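Local coordinates for ribulose bisphosphate carboxylase (Pyrococcus horikoshii, PDB 2D69), which probably catalyses the carboxylation of ribulose 1,5-bisphosphate to two molecules of 3-phosphoglycerate, as a magnesium-dependent form III Rubisco built of large subunits alone, at residues Y31-G36 and A114-R119; R202-Y207 and A242-Q247; D24-E29 and H124-Y129; T294-A299 and K327-F332; S50-W55 and R67-V72. All coordinates share one frame; numbering follows the deposited sequence.

Contact 1. Residues Y31-G36 and A114-R119; sequences YFEPNG and ALKNLR. With SO4 (sulfate ion), chain G.
Tyr31 and Arg119 pair through two backbone hydrogen bonds at one end of two antiparallel strands whose axes come within 4.8 Å, and a beta bulge shifts the register by one between Glu33 and Pro34. At the bulge Lys116 N gives a short bond of 2.7 Å to Glu33 O, and beyond it Asn35 N reaches Ala114 O from above its carbonyl plane. Glu33 and Asn117 lie side by side on the face of Tyr31 and Arg119. Glu33 CG stands anti to its carbonyl carbon (chi1 -54°), the chain extended beyond. Asn117 ND2 meets Glu33 OE1 at 2.8 Å, 60° out of the carboxylate plane, while Tyr31 OH gives its proton to the anti lone pair of Glu33 OE2 at 2.5 Å. On the other face Phe32 CB touches Leu118 CD1 at 4.0 Å, and both side chains pack against helix 39-49. O2 of a sulfate ion, probably from the crystallisation liquor, sits over one face of the Tyr31 ring, 3.0 Å from CD2. Arg119 NH1 holds sulfate O3 by a weak bond. Gripped at both oxygens, the Glu33 carboxylate is probably held in its rotation; a long, weak ion pair with Arg290 would ease its charge.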
# COMPACT_ATOMS: atom_id res chain seq x y z
N TYR A 31 19.26 -46.97 8.71
CA TYR A 31 20.33 -47.89 9.14
C TYR A 31 20.77 -47.50 10.55
O TYR A 31 20.92 -46.32 10.85
CB TYR A 31 21.54 -47.77 8.20
CG TYR A 31 22.78 -48.48 8.72
CD1 TYR A 31 23.76 -47.78 9.42
CD2 TYR A 31 22.93 -49.83 8.57
CE1 TYR A 31 24.91 -48.45 9.94
CE2 TYR A 31 24.07 -50.52 9.07
CZ TYR A 31 25.05 -49.82 9.76
OH TYR A 31 26.17 -50.47 10.27
N PHE A 32 21.07 -48.45 11.42
CA PHE A 32 21.60 -48.05 12.72
C PHE A 32 22.47 -49.14 13.33
O PHE A 32 22.47 -50.25 12.86
CB PHE A 32 20.45 -47.65 13.70
CG PHE A 32 19.62 -48.81 14.16
CD1 PHE A 32 18.51 -49.20 13.44
CD2 PHE A 32 19.95 -49.53 15.31
CE1 PHE A 32 17.74 -50.29 13.85
CE2 PHE A 32 19.19 -50.62 15.71
CZ PHE A 32 18.08 -50.99 14.97
N GLU A 33 23.22 -48.77 14.36
CA GLU A 33 24.00 -49.70 15.17
C GLU A 33 23.65 -49.37 16.65
O GLU A 33 23.80 -48.22 17.05
CB GLU A 33 25.51 -49.51 14.91
CG GLU A 33 25.88 -49.60 13.41
CD GLU A 33 27.31 -49.18 13.09
OE1 GLU A 33 28.04 -48.77 14.03
OE2 GLU A 33 27.69 -49.24 11.88
N PRO A 34 23.15 -50.33 17.44
CA PRO A 34 22.81 -50.04 18.84
C PRO A 34 24.05 -49.89 19.69
O PRO A 34 25.09 -50.41 19.35
CB PRO A 34 22.04 -51.29 19.29
CG PRO A 34 22.54 -52.36 18.43
CD PRO A 34 22.85 -51.72 17.09
N ASN A 35 23.93 -49.14 20.78
CA ASN A 35 25.03 -48.99 21.71
C ASN A 35 24.54 -49.32 23.10
O ASN A 35 23.95 -48.50 23.76
CB ASN A 35 25.62 -47.57 21.68
CG ASN A 35 26.66 -47.36 22.76
OD1 ASN A 35 26.62 -46.40 23.51
ND2 ASN A 35 27.58 -48.31 22.88
N GLY A 36 24.77 -50.54 23.55
CA GLY A 36 24.39 -50.92 24.90
C GLY A 36 22.93 -51.31 25.07
O GLY A 36 22.53 -51.68 26.20
N ALA A 114 22.00 -44.04 22.80
CA ALA A 114 21.84 -45.49 22.69
C ALA A 114 22.02 -45.98 21.25
O ALA A 114 21.91 -47.17 20.99
CB ALA A 114 20.49 -45.92 23.21
N LEU A 115 22.27 -45.07 20.32
CA LEU A 115 22.70 -45.46 18.98
C LEU A 115 24.16 -45.11 18.77
O LEU A 115 24.60 -44.00 19.09
CB LEU A 115 21.87 -44.75 17.91
CG LEU A 115 20.34 -44.90 18.00
CD1 LEU A 115 19.70 -44.27 16.78
CD2 LEU A 115 19.97 -46.31 18.11
N LYS A 116 24.93 -46.06 18.26
CA LYS A 116 26.32 -45.78 17.90
C LYS A 116 26.32 -44.90 16.67
O LYS A 116 27.13 -43.98 16.55
CB LYS A 116 27.09 -47.09 17.65
CG LYS A 116 28.59 -47.03 17.94
CD LYS A 116 29.19 -48.36 18.44
CE LYS A 116 30.73 -48.39 18.19
NZ LYS A 116 31.50 -49.43 19.01
N ASN A 117 25.42 -45.21 15.74
CA ASN A 117 25.37 -44.54 14.46
C ASN A 117 23.93 -44.61 13.94
O ASN A 117 23.24 -45.59 14.18
CB ASN A 117 26.26 -45.25 13.45
CG ASN A 117 27.75 -44.94 13.64
OD1 ASN A 117 28.18 -43.78 13.56
ND2 ASN A 117 28.54 -45.99 13.94
N LEU A 118 23.52 -43.63 13.12
CA LEU A 118 22.16 -43.56 12.64
C LEU A 118 22.18 -42.83 11.29
O LEU A 118 22.70 -41.73 11.21
CB LEU A 118 21.22 -42.82 13.62
CG LEU A 118 19.78 -42.66 13.06
CD1 LEU A 118 19.05 -43.97 12.99
CD2 LEU A 118 18.96 -41.66 13.84
N ARG A 119 21.61 -43.47 10.28
CA ARG A 119 21.56 -42.88 8.95
C ARG A 119 20.17 -42.97 8.44
O ARG A 119 19.60 -44.05 8.43
CB ARG A 119 22.50 -43.64 8.02
CG ARG A 119 22.93 -42.83 6.81
CD ARG A 119 23.80 -43.60 5.79
NE ARG A 119 24.43 -42.68 4.86
CZ ARG A 119 24.96 -43.02 3.68
NH1 ARG A 119 24.87 -44.25 3.21
NH2 ARG A 119 25.53 -42.08 2.94
S SO4 G . 24.81 -48.56 4.80
O1 SO4 G . 26.27 -48.46 4.94
O2 SO4 G . 24.26 -49.24 5.97
O3 SO4 G . 24.24 -47.21 4.71
O4 SO4 G . 24.50 -49.38 3.63

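Contact 2. Residues R202-Y207 and A242-Q247; sequences RVRKLY and ANEGGQ. With SO4 (sulfate ion), chain I.
Between Tyr207 and the helix end that it touches no hydrogen bond forms, and the ring rests instead against the backbone at Gly246. The setting is the alpha/beta barrel, where helices 199-217 and 231-244 are neighbours and the second ends in a Schellman motif at Gly245 (phi 104°). Tyr207 CG stands anti to its own carbonyl carbon (chi1 -74°), which sets it on the side of the helix end; the ring's CE2 lies 3.7 Å from Gly246 CA. A side chain on Gly246 would probably press on the Tyr207 hydroxyl. Glu244 bends at chi2 and crosses the tyrosine, its carboxylate turned 45° from the ring. Its aliphatic part does the touching: CG lies 3.7 Å from Tyr207 CB. Arg204 NE remains 5.9 Å from Glu244 OE1, and the guanidinium forms its salt bridge with Glu269 of a neighbouring subunit. On the far side Lys205 NZ hydrogen-bonds O3 of a sulfate ion, probably from the crystallisation liquor. Glu244 CG also meets the backbone, 3.6 Å from Val203 O.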
# COMPACT_ATOMS: atom_id res chain seq x y z
N ARG A 202 26.26 -7.09 -11.65
CA ARG A 202 26.47 -8.30 -12.42
C ARG A 202 25.23 -8.68 -13.24
O ARG A 202 25.35 -8.93 -14.46
CB ARG A 202 26.85 -9.46 -11.51
CG ARG A 202 27.38 -10.64 -12.28
CD ARG A 202 28.14 -11.58 -11.39
NE ARG A 202 27.32 -12.49 -10.61
CZ ARG A 202 27.22 -12.45 -9.28
NH1 ARG A 202 27.78 -11.46 -8.60
NH2 ARG A 202 26.57 -13.41 -8.66
N VAL A 203 24.03 -8.66 -12.64
CA VAL A 203 22.83 -8.96 -13.45
C VAL A 203 22.62 -8.02 -14.60
O VAL A 203 22.33 -8.44 -15.72
CB VAL A 203 21.46 -9.14 -12.67
CG1 VAL A 203 21.64 -9.63 -11.28
CG2 VAL A 203 20.63 -7.92 -12.69
N ARG A 204 22.73 -6.73 -14.37
CA ARG A 204 22.58 -5.79 -15.49
C ARG A 204 23.53 -6.10 -16.61
O ARG A 204 23.14 -6.12 -17.80
CB ARG A 204 22.80 -4.37 -15.02
CG ARG A 204 21.70 -3.89 -14.08
CD ARG A 204 22.02 -2.52 -13.54
NE ARG A 204 21.21 -2.10 -12.44
CZ ARG A 204 21.67 -1.46 -11.35
NH1 ARG A 204 22.99 -1.24 -11.15
NH2 ARG A 204 20.80 -1.10 -10.43
N LYS A 205 24.80 -6.34 -16.27
CA LYS A 205 25.77 -6.55 -17.36
C LYS A 205 25.63 -7.89 -18.05
O LYS A 205 25.62 -7.96 -19.26
CB LYS A 205 27.20 -6.35 -16.85
CG LYS A 205 28.33 -6.51 -17.87
CD LYS A 205 28.28 -5.46 -18.96
CE LYS A 205 29.45 -5.64 -19.92
NZ LYS A 205 29.49 -4.56 -21.00
N LEU A 206 25.54 -8.97 -17.29
CA LEU A 206 25.69 -10.31 -17.87
C LEU A 206 24.54 -10.72 -18.75
O LEU A 206 24.72 -11.46 -19.72
CB LEU A 206 25.92 -11.34 -16.78
CG LEU A 206 27.36 -11.60 -16.39
CD1 LEU A 206 28.04 -12.39 -17.46
CD2 LEU A 206 28.10 -10.27 -16.10
N TYR A 207 23.35 -10.22 -18.46
CA TYR A 207 22.17 -10.55 -19.26
C TYR A 207 22.20 -9.79 -20.57
O TYR A 207 21.64 -10.25 -21.57
CB TYR A 207 20.86 -10.36 -18.44
CG TYR A 207 20.69 -11.49 -17.42
CD1 TYR A 207 21.06 -11.33 -16.09
CD2 TYR A 207 20.25 -12.78 -17.83
CE1 TYR A 207 20.96 -12.36 -15.23
CE2 TYR A 207 20.16 -13.81 -16.97
CZ TYR A 207 20.53 -13.62 -15.67
OH TYR A 207 20.46 -14.61 -14.72
N ALA A 242 14.73 -12.13 -12.73
CA ALA A 242 13.50 -12.26 -13.55
C ALA A 242 13.27 -10.97 -14.33
O ALA A 242 12.93 -10.96 -15.53
CB ALA A 242 12.31 -12.54 -12.68
N ASN A 243 13.51 -9.86 -13.65
CA ASN A 243 13.37 -8.55 -14.25
C ASN A 243 14.27 -8.31 -15.41
O ASN A 243 13.92 -7.61 -16.35
CB ASN A 243 13.67 -7.47 -13.22
CG ASN A 243 12.57 -6.58 -13.12
OD1 ASN A 243 11.64 -6.85 -12.30
ND2 ASN A 243 12.53 -5.56 -14.04
N GLU A 244 15.44 -8.90 -15.36
CA GLU A 244 16.40 -8.78 -16.44
C GLU A 244 16.17 -9.78 -17.57
O GLU A 244 16.85 -9.71 -18.58
CB GLU A 244 17.83 -8.83 -15.87
CG GLU A 244 18.84 -7.94 -16.58
CD GLU A 244 18.57 -6.45 -16.46
OE1 GLU A 244 18.01 -6.00 -15.47
OE2 GLU A 244 18.93 -5.71 -17.38
N GLY A 245 15.21 -10.68 -17.44
CA GLY A 245 14.96 -11.69 -18.46
C GLY A 245 15.47 -13.08 -18.12
O GLY A 245 15.37 -13.96 -18.94
N GLY A 246 16.03 -13.28 -16.95
CA GLY A 246 16.56 -14.59 -16.62
C GLY A 246 15.50 -15.61 -16.32
O GLY A 246 14.41 -15.26 -15.80
N GLN A 247 15.79 -16.88 -16.59
CA GLN A 247 14.89 -17.97 -16.25
C GLN A 247 15.44 -18.97 -15.27
O GLN A 247 14.80 -19.99 -15.04
CB GLN A 247 14.37 -18.70 -17.51
CG GLN A 247 13.67 -17.76 -18.49
CD GLN A 247 13.05 -18.44 -19.76
OE1 GLN A 247 13.72 -18.52 -20.80
NE2 GLN A 247 11.76 -18.82 -19.68
S SO4 I . 27.64 -6.47 -24.19
O1 SO4 I . 27.77 -5.63 -25.37
O2 SO4 I . 28.36 -7.73 -24.40
O3 SO4 I . 28.16 -5.76 -23.02
O4 SO4 I . 26.23 -6.76 -23.98

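Contact 3. Residues D24-E29 and H124-Y129; sequences DELIVE and HPPYEY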
# COMPACT_ATOMS: atom_id res chain seq x y z
N ASP A 24 -1.65 -44.79 3.27
CA ASP A 24 -1.70 -43.41 3.72
C ASP A 24 -0.78 -43.13 4.94
O ASP A 24 -0.93 -42.12 5.61
CB ASP A 24 -3.16 -43.01 4.02
CG ASP A 24 -3.80 -43.89 5.08
OD1 ASP A 24 -4.86 -43.47 5.64
OD2 ASP A 24 -3.33 -45.02 5.41
N GLU A 25 0.17 -44.03 5.21
CA GLU A 25 1.23 -43.80 6.19
C GLU A 25 2.58 -43.49 5.53
O GLU A 25 2.86 -43.90 4.40
CB GLU A 25 1.39 -44.99 7.15
CG GLU A 25 0.14 -45.21 7.99
CD GLU A 25 0.15 -46.54 8.72
OE1 GLU A 25 1.03 -46.73 9.56
OE2 GLU A 25 -0.74 -47.38 8.47
N LEU A 26 3.37 -42.67 6.22
CA LEU A 26 4.68 -42.31 5.75
C LEU A 26 5.69 -43.27 6.35
O LEU A 26 5.67 -43.60 7.54
CB LEU A 26 5.00 -40.87 6.10
CG LEU A 26 6.30 -40.31 5.51
CD1 LEU A 26 6.05 -38.86 5.11
CD2 LEU A 26 7.43 -40.32 6.47
N ILE A 27 6.58 -43.72 5.48
CA ILE A 27 7.60 -44.69 5.85
C ILE A 27 9.00 -44.10 5.77
O ILE A 27 9.36 -43.44 4.80
CB ILE A 27 7.48 -45.91 4.92
CG1 ILE A 27 6.09 -46.54 5.11
CG2 ILE A 27 8.56 -46.94 5.27
CD1 ILE A 27 5.67 -47.27 3.91
N VAL A 28 9.79 -44.33 6.80
CA VAL A 28 11.17 -43.92 6.79
C VAL A 28 12.05 -45.16 7.02
O VAL A 28 11.73 -46.01 7.86
CB VAL A 28 11.43 -42.85 7.87
CG1 VAL A 28 12.88 -42.47 7.88
CG2 VAL A 28 10.52 -41.66 7.67
N GLU A 29 13.12 -45.26 6.25
CA GLU A 29 14.07 -46.34 6.38
C GLU A 29 15.34 -45.79 7.01
O GLU A 29 15.89 -44.80 6.54
CB GLU A 29 14.36 -46.97 5.02
CG GLU A 29 13.13 -47.23 4.16
CD GLU A 29 13.42 -48.02 2.90
OE1 GLU A 29 13.02 -47.57 1.81
OE2 GLU A 29 14.06 -49.08 3.00
N HIS A 124 9.28 -42.46 2.16
CA HIS A 124 8.26 -42.68 1.14
C HIS A 124 7.00 -41.92 1.60
O HIS A 124 6.28 -42.37 2.49
CB HIS A 124 8.02 -44.20 0.94
CG HIS A 124 9.30 -44.99 0.75
ND1 HIS A 124 10.39 -44.50 0.06
CD2 HIS A 124 9.70 -46.20 1.22
CE1 HIS A 124 11.38 -45.36 0.11
NE2 HIS A 124 10.99 -46.40 0.80
N PRO A 125 6.73 -40.76 1.02
CA PRO A 125 5.51 -40.04 1.38
C PRO A 125 4.26 -40.60 0.72
O PRO A 125 4.26 -40.79 -0.47
CB PRO A 125 5.80 -38.60 0.95
CG PRO A 125 6.80 -38.79 -0.28
CD PRO A 125 7.60 -40.00 0.12
N PRO A 126 3.18 -40.81 1.48
CA PRO A 126 1.91 -41.24 0.88
C PRO A 126 1.31 -40.14 0.03
O PRO A 126 1.75 -38.97 0.09
CB PRO A 126 1.04 -41.57 2.08
CG PRO A 126 1.65 -40.71 3.24
CD PRO A 126 3.09 -40.66 2.95
N TYR A 127 0.32 -40.50 -0.77
CA TYR A 127 -0.27 -39.54 -1.73
C TYR A 127 -0.77 -38.28 -1.01
O TYR A 127 -0.59 -37.17 -1.49
CB TYR A 127 -1.39 -40.20 -2.55
CG TYR A 127 -1.88 -39.31 -3.69
CD1 TYR A 127 -1.22 -39.27 -4.92
CD2 TYR A 127 -2.95 -38.48 -3.51
CE1 TYR A 127 -1.66 -38.44 -5.92
CE2 TYR A 127 -3.35 -37.60 -4.50
CZ TYR A 127 -2.72 -37.61 -5.71
OH TYR A 127 -3.18 -36.78 -6.69
N GLU A 128 -1.37 -38.45 0.16
CA GLU A 128 -2.01 -37.36 0.85
C GLU A 128 -0.98 -36.45 1.51
O GLU A 128 -1.33 -35.34 1.87
CB GLU A 128 -3.07 -37.84 1.86
CG GLU A 128 -4.39 -38.33 1.22
CD GLU A 128 -5.13 -37.25 0.41
OE1 GLU A 128 -5.46 -37.56 -0.76
OE2 GLU A 128 -5.40 -36.14 0.95
N TYR A 129 0.26 -36.93 1.69
CA TYR A 129 1.38 -36.04 2.05
C TYR A 129 1.93 -35.31 0.81
O TYR A 129 2.11 -34.08 0.78
CB TYR A 129 2.50 -36.84 2.76
CG TYR A 129 3.44 -35.92 3.47
CD1 TYR A 129 3.20 -35.50 4.77
CD2 TYR A 129 4.54 -35.40 2.81
CE1 TYR A 129 4.04 -34.58 5.37
CE2 TYR A 129 5.41 -34.50 3.41
CZ TYR A 129 5.17 -34.08 4.67
OH TYR A 129 6.04 -33.15 5.19
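Leu26 and Pro126 make the tight part of this contact, their side chains crossing at about a right angle with Leu26 CB 3.7 Å from Pro126 CD. Leu26 CD1 rests on Pro125 CA at 3.9 Å and over one face of the Tyr129 ring, offset toward the rim. Pro126 CB completes the packing against Asp24 CA at 3.7 Å. The other part is looser and polar, with Ile27 and His124 on the same face of the sheet, both partly exposed. Their backbones join by a firm bond of 2.8 Å from His124 N to Ile27 O and a weak return bond. Further along, the extended Glu29 crosses the imidazole obliquely and takes the NE2 proton of His124 on OE1 at 2.6 Å, from the anti side and 24° out of the carboxylate plane. An alanine in place of Glu29 would probably leave His124 NE2 without this acceptor and the ring less restrained in rotation. Asp24 forms a salt bridge with Arg23 of a neighbouring subunit. This is the end of the antiparallel pairing of strands 26-34 and 115-124 in the mixed sheet of the N-terminal domain, where Pro126 takes the N-cap of helix 127-130.

Contact 4. Residues T294-A299 and K327-F332; sequences TMLALA and KRINDF
Ile329 and Leu296 bring together two helices that run nearly parallel, their axes approaching to 9.7 Å and crossing at -16°. Apolar contacts carry the interface. Ile329 CG1 lies anti to the carbonyl carbon (chi1 -63°), and from there CD1 reaches Met295 CB at 3.6 Å, the side chains crossing at about a right angle. Its other branch, CG2, meets Ala299 CB at 4.1 Å, so the isoleucine spans one turn of the opposing helix. An alanine at Ile329 would probably open a gap between the helices and leave Met295 and Ala299 without their apolar partner. Leu296 divides its two methyls: CD1 packs on Phe332 CB at 4.0 Å, and CD2 on the aliphatic CD of Arg328. Ala299 O sits at the edge of the Phe332 ring, near its plane, 3.9 Å from CE2. No hydrogen bond crosses between the helices; within the segments Thr294 OG1 caps its helix by accepting from Ala297 N at 3.2 Å, and Lys327 pairs with Asp331. In the alpha/beta barrel the two helices flank strand 309-311 in sequence; Met295 also touches Arg279, a predicted substrate-binding residue, and Thr294 and Leu296 reach strand 115-124 of the N-terminal domain.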
# COMPACT_ATOMS: atom_id res chain seq x y z
N THR A 294 21.29 -39.66 3.67
CA THR A 294 21.85 -40.00 2.36
C THR A 294 21.54 -38.91 1.36
O THR A 294 20.59 -38.16 1.53
CB THR A 294 21.28 -41.29 1.83
OG1 THR A 294 19.85 -41.15 1.67
CG2 THR A 294 21.49 -42.45 2.81
N MET A 295 22.35 -38.85 0.30
CA MET A 295 22.12 -37.92 -0.80
C MET A 295 20.78 -38.22 -1.47
O MET A 295 20.13 -37.31 -1.95
CB MET A 295 23.26 -37.94 -1.86
CG MET A 295 23.08 -36.89 -2.98
SD MET A 295 23.11 -35.19 -2.31
CE MET A 295 21.84 -34.42 -3.23
N LEU A 296 20.36 -39.49 -1.46
CA LEU A 296 19.08 -39.89 -2.05
C LEU A 296 17.89 -39.20 -1.33
O LEU A 296 16.96 -38.71 -1.98
CB LEU A 296 18.91 -41.40 -1.99
CG LEU A 296 17.52 -41.94 -2.36
CD1 LEU A 296 17.20 -41.52 -3.79
CD2 LEU A 296 17.47 -43.46 -2.23
N ALA A 297 17.95 -39.15 0.00
CA ALA A 297 16.87 -38.56 0.80
C ALA A 297 16.82 -37.05 0.62
O ALA A 297 15.77 -36.45 0.46
CB ALA A 297 17.03 -38.92 2.26
N LEU A 298 18.00 -36.44 0.65
CA LEU A 298 18.15 -35.03 0.40
C LEU A 298 17.59 -34.71 -0.95
O LEU A 298 16.82 -33.78 -1.09
CB LEU A 298 19.60 -34.66 0.40
CG LEU A 298 20.06 -33.28 0.81
CD1 LEU A 298 21.59 -33.33 1.07
CD2 LEU A 298 19.77 -32.29 -0.28
N ALA A 299 17.96 -35.51 -1.93
CA ALA A 299 17.52 -35.29 -3.30
C ALA A 299 15.99 -35.41 -3.42
O ALA A 299 15.37 -34.73 -4.23
CB ALA A 299 18.18 -36.29 -4.24
N LYS A 327 23.90 -43.71 -9.68
CA LYS A 327 22.90 -44.18 -10.61
C LYS A 327 21.53 -44.31 -9.92
O LYS A 327 20.53 -44.03 -10.52
CB LYS A 327 23.32 -45.51 -11.24
CG LYS A 327 22.38 -45.96 -12.37
CD LYS A 327 22.41 -44.95 -13.57
CE LYS A 327 21.75 -45.53 -14.86
NZ LYS A 327 20.30 -45.91 -14.65
N ARG A 328 21.49 -44.73 -8.65
CA ARG A 328 20.26 -44.81 -7.90
C ARG A 328 19.63 -43.40 -7.77
O ARG A 328 18.44 -43.20 -8.05
CB ARG A 328 20.50 -45.42 -6.51
CG ARG A 328 19.22 -45.70 -5.69
CD ARG A 328 19.45 -46.24 -4.24
NE ARG A 328 20.71 -46.98 -4.17
CZ ARG A 328 20.92 -48.21 -4.65
NH1 ARG A 328 19.92 -48.88 -5.23
NH2 ARG A 328 22.13 -48.78 -4.54
N ILE A 329 20.45 -42.42 -7.40
CA ILE A 329 19.96 -41.07 -7.24
C ILE A 329 19.41 -40.53 -8.55
O ILE A 329 18.31 -39.96 -8.55
CB ILE A 329 21.01 -40.16 -6.66
CG1 ILE A 329 21.37 -40.66 -5.26
CG2 ILE A 329 20.48 -38.72 -6.57
CD1 ILE A 329 22.63 -40.14 -4.70
N ASN A 330 20.15 -40.68 -9.64
CA ASN A 330 19.71 -40.11 -10.92
C ASN A 330 18.42 -40.77 -11.39
O ASN A 330 17.56 -40.09 -11.95
CB ASN A 330 20.77 -40.29 -12.04
CG ASN A 330 22.00 -39.34 -11.90
OD1 ASN A 330 22.82 -39.27 -12.82
ND2 ASN A 330 22.13 -38.65 -10.77
N ASP A 331 18.33 -42.10 -11.18
CA ASP A 331 17.16 -42.87 -11.57
C ASP A 331 15.93 -42.34 -10.84
O ASP A 331 14.89 -42.15 -11.43
CB ASP A 331 17.33 -44.37 -11.24
CG ASP A 331 18.24 -45.11 -12.24
OD1 ASP A 331 18.49 -46.31 -12.02
OD2 ASP A 331 18.76 -44.57 -13.24
N PHE A 332 16.06 -42.14 -9.54
CA PHE A 332 15.02 -41.48 -8.78
C PHE A 332 14.68 -40.09 -9.31
O PHE A 332 13.53 -39.79 -9.57
CB PHE A 332 15.38 -41.35 -7.30
CG PHE A 332 14.55 -40.34 -6.61
CD1 PHE A 332 13.19 -40.62 -6.36
CD2 PHE A 332 15.04 -39.05 -6.35
CE1 PHE A 332 12.36 -39.63 -5.83
CE2 PHE A 332 14.21 -38.07 -5.78
CZ PHE A 332 12.86 -38.37 -5.53

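Contact 5. Residues S50-W55 and R67-V72; sequences SSIGTW and RSMAKV
Ser51 and Ile52 both point toward the segment 67-72, packing the loop after helix 39-49 against the approach to strand 71-78, an outer strand of the N-terminal domain's mixed sheet within this chain. Ile52 and Met69 approach at a slant, the end of one against the middle of the other: Ile52 CD1 presses on Met69 CG at 3.5 Å, tighter than usual for two carbons. The second branch of the isoleucine turns to Ser68, with CG2 3.7 Å from Ser68 CB and also against Ser68 O, a buried oxygen that has no hydrogen-bonding partner in the model. Ser51 and Ala70 face each other, their CB atoms 3.6 Å apart. The hydroxyl of Ser51 lies between its backbone N and carbonyl carbon (chi1 70°), where OG also bonds to Ala47 O in the preceding helix. Ser68 OG likewise turns to Met64 O. Backbone bonds from Ile52 continue to a neighbouring subunit. Across the contact a single, weak hydrogen bond runs from Ala70 N to Ser51 OG, 3.3 Å long but nearly straight at 171°.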
# COMPACT_ATOMS: atom_id res chain seq x y z
N SER A 50 10.99 -39.82 17.08
CA SER A 50 10.44 -39.20 15.87
C SER A 50 8.91 -39.11 15.91
O SER A 50 8.31 -38.68 14.97
CB SER A 50 10.90 -39.92 14.60
OG SER A 50 10.75 -41.34 14.63
N SER A 51 8.27 -39.53 16.99
CA SER A 51 6.81 -39.47 17.07
C SER A 51 6.41 -38.85 18.40
O SER A 51 6.65 -37.68 18.57
CB SER A 51 6.16 -40.85 16.81
OG SER A 51 6.38 -41.79 17.85
N ILE A 52 5.85 -39.61 19.34
CA ILE A 52 5.26 -39.06 20.55
C ILE A 52 6.17 -39.12 21.76
O ILE A 52 5.85 -38.58 22.83
CB ILE A 52 3.90 -39.76 20.90
CG1 ILE A 52 4.06 -41.26 21.18
CG2 ILE A 52 2.90 -39.62 19.81
CD1 ILE A 52 2.89 -41.85 21.91
N GLY A 53 7.26 -39.88 21.66
CA GLY A 53 8.22 -39.93 22.75
C GLY A 53 7.73 -40.95 23.74
O GLY A 53 6.73 -41.61 23.49
N THR A 54 8.46 -41.10 24.83
CA THR A 54 8.04 -41.97 25.95
C THR A 54 7.95 -41.13 27.20
O THR A 54 8.46 -39.99 27.26
CB THR A 54 9.01 -43.11 26.26
OG1 THR A 54 10.30 -42.57 26.53
CG2 THR A 54 9.24 -44.05 25.09
N TRP A 55 7.30 -41.70 28.20
CA TRP A 55 6.91 -40.94 29.38
C TRP A 55 6.23 -41.81 30.42
O TRP A 55 5.78 -42.92 30.15
CB TRP A 55 5.93 -39.83 28.97
CG TRP A 55 5.10 -40.23 27.80
CD1 TRP A 55 5.35 -39.96 26.45
CD2 TRP A 55 3.90 -40.97 27.83
NE1 TRP A 55 4.36 -40.51 25.67
CE2 TRP A 55 3.46 -41.14 26.48
CE3 TRP A 55 3.15 -41.54 28.83
CZ2 TRP A 55 2.32 -41.84 26.16
CZ3 TRP A 55 2.04 -42.23 28.51
CH2 TRP A 55 1.62 -42.36 27.18
N ARG A 67 -3.08 -42.10 18.44
CA ARG A 67 -3.09 -42.05 16.98
C ARG A 67 -1.89 -41.35 16.36
O ARG A 67 -1.90 -41.12 15.16
CB ARG A 67 -4.36 -41.39 16.44
CG ARG A 67 -5.63 -42.13 16.77
CD ARG A 67 -6.87 -41.26 16.63
NE ARG A 67 -7.06 -40.87 15.25
CZ ARG A 67 -8.00 -40.01 14.83
NH1 ARG A 67 -8.83 -39.46 15.69
NH2 ARG A 67 -8.13 -39.73 13.57
N SER A 68 -0.91 -40.94 17.15
CA SER A 68 0.23 -40.27 16.58
C SER A 68 1.52 -41.12 16.72
O SER A 68 2.58 -40.62 16.43
CB SER A 68 0.43 -38.89 17.22
OG SER A 68 -0.72 -38.03 17.12
N MET A 69 1.44 -42.38 17.14
CA MET A 69 2.62 -43.22 17.37
C MET A 69 3.20 -43.77 16.11
O MET A 69 2.46 -44.34 15.32
CB MET A 69 2.25 -44.46 18.15
CG MET A 69 2.00 -44.26 19.60
SD MET A 69 1.64 -45.90 20.31
CE MET A 69 3.27 -46.55 20.68
N ALA A 70 4.52 -43.70 15.95
CA ALA A 70 5.19 -44.35 14.84
C ALA A 70 5.37 -45.82 15.22
O ALA A 70 5.31 -46.18 16.40
CB ALA A 70 6.52 -43.69 14.55
N LYS A 71 5.48 -46.69 14.23
CA LYS A 71 5.62 -48.13 14.49
C LYS A 71 6.75 -48.73 13.67
O LYS A 71 6.76 -48.58 12.44
CB LYS A 71 4.31 -48.85 14.17
CG LYS A 71 3.28 -48.80 15.32
CD LYS A 71 3.43 -49.93 16.38
CE LYS A 71 2.60 -49.65 17.68
NZ LYS A 71 2.64 -48.16 18.08
N VAL A 72 7.67 -49.43 14.32
CA VAL A 72 8.71 -50.18 13.63
C VAL A 72 8.08 -51.46 13.12
O VAL A 72 7.65 -52.27 13.92
CB VAL A 72 9.90 -50.56 14.54
CG1 VAL A 72 10.97 -51.30 13.71
CG2 VAL A 72 10.49 -49.33 15.23

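How the contacts relate
Contacts 1, 3 and 5 belong to the N-terminal domain and reach one mixed sheet; contacts 2 and 4 belong to the catalytic alpha/beta barrel. Strand 26-34 serves both contact 1 and contact 3, whose centres are 24 Å apart, so its pairing with strand 115-124 is held near both ends. Along the chain contact 5 is nested within contact 1, and contact 1 within contact 3; contacts 2 and 4 follow in series. Contact 2 lies remote, its centre about 49 Å from those of contacts 1 and 5. One place where the domains meet is Arg119 NE on Thr294 CG2, 3.6 Å apart; strand 292-293, just before helix 295-305, joins the sheet beside strand 115-124, tying the domains together.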